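Local structure of prolyl-tRNA synthetase (Naegleria fowleri, 6UYH) at residues F165-S176 / Q262-T273. The protein probably catalyses the ATP-dependent attachment of proline to its cognate tRNA, as a class II aminoacyl-tRNA synthetase, and binds the inhibitor halofuginone together with an ATP analogue. Numbering follows the deposited sequence.
Sequences FYWQEGHSAFKS and QFAYQNSWGLST. With ANP (phosphoaminophosphonic acid-adenylate ester), chain C; HFG (7-bromo-6-chloro-3-{3-[(2R,3S)-3-hydroxypiperidin-2-yl]-2-oxopropyl}quinazolin-4(3H)-one), chain D.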
# COMPACT_ATOMS: atom_id res chain seq x y z
N PHE A 165 11.98 -5.48 0.53
CA PHE A 165 10.97 -5.97 1.46
C PHE A 165 9.95 -4.87 1.69
O PHE A 165 10.11 -3.74 1.24
CB PHE A 165 11.60 -6.49 2.78
CG PHE A 165 12.40 -5.48 3.57
CD1 PHE A 165 11.81 -4.80 4.63
CD2 PHE A 165 13.75 -5.28 3.30
CE1 PHE A 165 12.54 -3.91 5.40
CE2 PHE A 165 14.49 -4.38 4.08
CZ PHE A 165 13.88 -3.69 5.12
N TYR A 166 8.87 -5.23 2.37
CA TYR A 166 7.77 -4.31 2.63
C TYR A 166 7.62 -4.16 4.14
O TYR A 166 7.80 -5.13 4.88
CB TYR A 166 6.46 -4.83 1.99
CG TYR A 166 6.72 -5.16 0.54
CD1 TYR A 166 6.71 -4.17 -0.41
CD2 TYR A 166 7.05 -6.46 0.14
CE1 TYR A 166 6.99 -4.44 -1.75
CE2 TYR A 166 7.34 -6.75 -1.21
CZ TYR A 166 7.32 -5.73 -2.14
OH TYR A 166 7.59 -5.99 -3.47
N TRP A 167 7.33 -2.95 4.59
CA TRP A 167 7.20 -2.73 6.03
C TRP A 167 6.24 -1.58 6.27
O TRP A 167 5.72 -0.97 5.33
CB TRP A 167 8.56 -2.48 6.69
CG TRP A 167 9.24 -1.13 6.49
CD1 TRP A 167 8.80 -0.05 5.75
CD2 TRP A 167 10.51 -0.75 7.02
NE1 TRP A 167 9.72 0.98 5.83
CE2 TRP A 167 10.78 0.57 6.60
CE3 TRP A 167 11.45 -1.40 7.84
CZ2 TRP A 167 11.95 1.25 6.95
CZ3 TRP A 167 12.61 -0.73 8.19
CH2 TRP A 167 12.85 0.58 7.74
N GLN A 168 5.97 -1.30 7.54
CA GLN A 168 5.57 0.03 7.96
C GLN A 168 6.72 0.59 8.77
O GLN A 168 7.40 -0.16 9.48
CB GLN A 168 4.28 0.05 8.80
CG GLN A 168 4.30 -0.84 10.08
CD GLN A 168 5.08 -0.26 11.28
OE1 GLN A 168 5.61 -1.02 12.10
NE2 GLN A 168 5.11 1.08 11.41
N GLU A 169 6.96 1.89 8.64
CA GLU A 169 7.86 2.60 9.53
C GLU A 169 7.11 3.79 10.13
O GLU A 169 6.51 4.59 9.40
CB GLU A 169 9.16 3.04 8.82
CG GLU A 169 8.92 3.89 7.56
CD GLU A 169 10.22 4.27 6.86
OE1 GLU A 169 10.25 4.19 5.61
OE2 GLU A 169 11.18 4.65 7.56
N GLY A 170 7.14 3.88 11.45
CA GLY A 170 6.52 4.98 12.18
C GLY A 170 7.62 5.86 12.73
O GLY A 170 8.66 5.37 13.16
N HIS A 171 7.39 7.17 12.70
CA HIS A 171 8.35 8.18 13.15
C HIS A 171 7.57 9.21 13.94
O HIS A 171 6.72 9.91 13.37
CB HIS A 171 9.06 8.82 11.95
CG HIS A 171 9.86 7.86 11.13
ND1 HIS A 171 11.22 7.72 11.27
CD2 HIS A 171 9.49 6.98 10.17
CE1 HIS A 171 11.66 6.80 10.43
NE2 HIS A 171 10.63 6.34 9.75
N SER A 172 7.85 9.33 15.23
CA SER A 172 7.11 10.24 16.09
C SER A 172 8.06 11.23 16.77
O SER A 172 9.22 10.91 17.03
CB SER A 172 6.32 9.48 17.15
OG SER A 172 5.33 8.69 16.54
N ALA A 173 7.54 12.42 17.05
CA ALA A 173 8.26 13.47 17.75
C ALA A 173 7.41 13.98 18.90
O ALA A 173 6.19 14.15 18.75
CB ALA A 173 8.60 14.64 16.80
N PHE A 174 8.05 14.27 20.04
CA PHE A 174 7.37 14.63 21.28
C PHE A 174 8.10 15.79 21.95
O PHE A 174 9.29 16.03 21.72
CB PHE A 174 7.32 13.47 22.27
CG PHE A 174 6.64 12.24 21.73
CD1 PHE A 174 5.29 12.03 21.96
CD2 PHE A 174 7.36 11.31 21.02
CE1 PHE A 174 4.67 10.89 21.47
CE2 PHE A 174 6.74 10.17 20.52
CZ PHE A 174 5.39 9.96 20.75
N LYS A 175 7.37 16.49 22.82
CA LYS A 175 7.99 17.56 23.59
C LYS A 175 8.78 17.04 24.78
O LYS A 175 9.64 17.76 25.29
CB LYS A 175 6.92 18.55 24.07
CG LYS A 175 5.98 18.00 25.13
CD LYS A 175 4.95 19.05 25.54
CE LYS A 175 3.98 18.50 26.57
NZ LYS A 175 2.85 19.44 26.84
N SER A 176 8.54 15.80 25.23
CA SER A 176 9.19 15.30 26.44
C SER A 176 9.61 13.85 26.25
O SER A 176 9.09 13.12 25.40
CB SER A 176 8.26 15.40 27.65
OG SER A 176 7.15 14.53 27.50
N GLN A 262 13.76 24.03 22.63
CA GLN A 262 14.20 22.70 23.01
C GLN A 262 14.18 21.79 21.79
O GLN A 262 13.43 22.03 20.83
CB GLN A 262 13.30 22.11 24.11
CG GLN A 262 13.15 23.01 25.33
CD GLN A 262 12.14 22.48 26.33
OE1 GLN A 262 11.45 21.49 26.07
NE2 GLN A 262 12.06 23.13 27.49
N PHE A 263 15.01 20.75 21.84
CA PHE A 263 15.02 19.73 20.81
C PHE A 263 13.92 18.71 21.08
O PHE A 263 13.70 18.30 22.22
CB PHE A 263 16.38 19.02 20.76
CG PHE A 263 17.49 19.88 20.26
CD1 PHE A 263 17.59 20.18 18.91
CD2 PHE A 263 18.46 20.36 21.13
CE1 PHE A 263 18.62 20.96 18.43
CE2 PHE A 263 19.50 21.14 20.66
CZ PHE A 263 19.58 21.45 19.32
N ALA A 264 13.23 18.29 20.02
CA ALA A 264 12.18 17.29 20.17
C ALA A 264 12.78 15.94 20.55
O ALA A 264 13.91 15.61 20.19
CB ALA A 264 11.38 17.15 18.87
N TYR A 265 12.00 15.16 21.28
CA TYR A 265 12.30 13.75 21.51
C TYR A 265 11.62 12.94 20.41
O TYR A 265 10.48 13.22 20.04
CB TYR A 265 11.82 13.31 22.88
CG TYR A 265 12.65 13.90 24.00
CD1 TYR A 265 13.68 13.16 24.58
CD2 TYR A 265 12.43 15.19 24.45
CE1 TYR A 265 14.46 13.70 25.60
CE2 TYR A 265 13.21 15.74 25.47
CZ TYR A 265 14.23 14.98 26.03
OH TYR A 265 15.01 15.50 27.04
N GLN A 266 12.33 11.95 19.88
CA GLN A 266 11.82 11.17 18.76
C GLN A 266 11.91 9.68 19.02
O GLN A 266 12.78 9.21 19.77
CB GLN A 266 12.55 11.46 17.46
CG GLN A 266 12.29 12.85 16.90
CD GLN A 266 13.19 13.15 15.73
OE1 GLN A 266 14.31 13.65 15.92
NE2 GLN A 266 12.74 12.83 14.52
N ASN A 267 11.00 8.95 18.38
CA ASN A 267 11.03 7.49 18.26
C ASN A 267 10.92 7.12 16.78
O ASN A 267 10.42 7.90 15.97
CB ASN A 267 9.87 6.81 18.99
CG ASN A 267 9.79 7.17 20.44
OD1 ASN A 267 10.80 7.44 21.10
ND2 ASN A 267 8.57 7.13 20.97
N SER A 268 11.36 5.90 16.45
CA SER A 268 10.94 5.27 15.20
C SER A 268 10.79 3.78 15.44
O SER A 268 11.34 3.22 16.38
CB SER A 268 11.92 5.56 14.04
OG SER A 268 13.18 4.94 14.25
N TRP A 269 9.99 3.13 14.59
CA TRP A 269 9.63 1.74 14.83
C TRP A 269 9.19 1.12 13.51
O TRP A 269 8.58 1.80 12.68
CB TRP A 269 8.51 1.62 15.89
CG TRP A 269 7.63 2.88 16.08
CD1 TRP A 269 7.89 3.95 16.89
CD2 TRP A 269 6.35 3.15 15.46
NE1 TRP A 269 6.87 4.88 16.81
CE2 TRP A 269 5.91 4.41 15.94
CE3 TRP A 269 5.54 2.45 14.56
CZ2 TRP A 269 4.70 4.99 15.55
CZ3 TRP A 269 4.32 3.03 14.16
CH2 TRP A 269 3.92 4.29 14.65
N GLY A 270 9.54 -0.14 13.30
CA GLY A 270 9.20 -0.80 12.05
C GLY A 270 8.91 -2.28 12.22
O GLY A 270 9.47 -2.94 13.09
N LEU A 271 8.07 -2.79 11.33
CA LEU A 271 7.64 -4.19 11.28
C LEU A 271 7.51 -4.54 9.80
O LEU A 271 6.93 -3.75 9.05
CB LEU A 271 6.29 -4.36 11.99
CG LEU A 271 5.66 -5.75 12.04
CD1 LEU A 271 6.27 -6.55 13.17
CD2 LEU A 271 4.14 -5.65 12.20
N SER A 272 8.04 -5.70 9.37
CA SER A 272 8.14 -6.01 7.94
C SER A 272 7.46 -7.34 7.58
O SER A 272 6.97 -8.07 8.45
CB SER A 272 9.61 -6.10 7.51
OG SER A 272 10.14 -7.36 7.88
N THR A 273 7.52 -7.67 6.29
CA THR A 273 7.06 -8.95 5.77
C THR A 273 7.90 -10.13 6.26
O THR A 273 7.57 -11.28 5.94
CB THR A 273 7.01 -8.91 4.24
OG1 THR A 273 8.16 -8.23 3.70
CG2 THR A 273 5.72 -8.18 3.78
PG ANP C . 18.67 -7.44 10.80
O1G ANP C . 19.73 -7.95 11.66
O2G ANP C . 19.32 -7.03 9.41
O3G ANP C . 17.62 -8.61 10.64
PB ANP C . 17.97 -4.55 11.11
O1B ANP C . 18.61 -3.77 12.16
O2B ANP C . 18.74 -4.33 9.77
N3B ANP C . 17.89 -6.15 11.45
PA ANP C . 15.73 -2.72 11.01
O1A ANP C . 15.70 -2.20 12.39
O2A ANP C . 16.41 -1.75 10.10
O3A ANP C . 16.50 -4.10 10.90
O5' ANP C . 14.30 -3.08 10.37
C5' ANP C . 13.02 -3.16 11.04
C4' ANP C . 12.56 -4.59 10.95
O4' ANP C . 12.50 -4.99 9.57
C3' ANP C . 13.53 -5.57 11.59
O3' ANP C . 13.28 -5.68 12.99
C2' ANP C . 13.23 -6.87 10.85
O2' ANP C . 12.20 -7.60 11.51
C1' ANP C . 12.80 -6.37 9.45
N9 ANP C . 13.82 -6.54 8.43
C8 ANP C . 15.10 -6.04 8.44
N7 ANP C . 15.81 -6.34 7.38
C5 ANP C . 14.93 -7.08 6.60
C6 ANP C . 15.07 -7.70 5.35
N6 ANP C . 16.17 -7.62 4.59
N1 ANP C . 14.01 -8.40 4.88
C2 ANP C . 12.89 -8.44 5.60
N3 ANP C . 12.64 -7.88 6.79
C4 ANP C . 13.71 -7.22 7.24
O4' HFG D . 16.28 1.33 9.67
C21 HFG D . 16.84 1.38 10.75
C3' HFG D . 16.21 2.05 11.94
C2' HFG D . 14.68 2.10 11.95
N1' HFG D . 14.14 2.96 10.89
C6' HFG D . 12.69 3.12 10.99
C5' HFG D . 11.97 1.80 10.92
C4' HFG D . 12.52 0.83 11.96
C39 HFG D . 14.03 0.72 11.85
O7' HFG D . 14.53 -0.13 12.89
C1' HFG D . 18.24 0.78 10.95
N3 HFG D . 18.97 0.65 9.68
C4 HFG D . 19.38 1.82 9.05
O11 HFG D . 19.19 2.91 9.55
C10 HFG D . 20.00 1.59 7.74
C5 HFG D . 20.48 2.66 6.99
C2 HFG D . 19.15 -0.58 9.12
N1 HFG D . 19.68 -0.82 7.97
C9 HFG D . 20.10 0.29 7.24
C8 HFG D . 20.63 0.07 5.97
C7 HFG D . 21.07 1.16 5.23
BR1 HFG D . 21.68 0.84 3.47
C6 HFG D . 21.03 2.43 5.75
CL1 HFG D . 21.70 3.78 4.88
O HOH W 1 10.88 10.57 14.54
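Trp269 lies flat across the backbone of Gly170: the glycine CA sits 3.4 Å from the centroid of the indole six-membered ring, 7° off its normal, a CH-pi contact made possible by the absence of a side chain. The first torsion of Trp269 is close to eclipsed (chi1 22°), a strained setting that carries the indole over the neighbouring strand. Strands 165-174 and 265-272 run antiparallel here, joined by a ladder of backbone hydrogen bonds from Tyr166-Thr273 to Phe174-Tyr265. On the same face as Trp269, the Gln168 chain bends at its second torsion, bringing NE2 to 3.5 Å from Trp269 CE3, with amide and ring planes 36° apart; Tyr191 and Asn143 hold the two ends of that amide. Asn267 ND2 approaches the Phe174 ring at CE2 (3.6 Å) while bonding to Ala180 O and Glu183.

The other face carries the ligands. Ser272 OG donates to N3 of the ATP analogue (2.8 Å), and the Phe165 ring covers a face of the adenine, with CD2 3.4 Å from C6. Trp167 turns its indole edge to O5' of the nucleotide, and its CH2 lies 3.5 Å from C5' of the halofuginone piperidine. That ring also packs against Gly270, whose bare CA leaves it room. His171 NE2 donates to Glu169 OE2 (2.8 Å); the oxygen lies close to the imidazole plane, whereas the nitrogen comes from above the carboxylate plane. Ser120 and Tyr125 engage the remaining polar ends of this pair. The two strands thus form part of the floor of the class II catalytic site. Strand 140-149 continues the sheet beyond 165-174, strand 232-243 pairs with 261-272, helix 177-198 covers the Trp269 face, and helix 121-131 packs on His171 and Ser268.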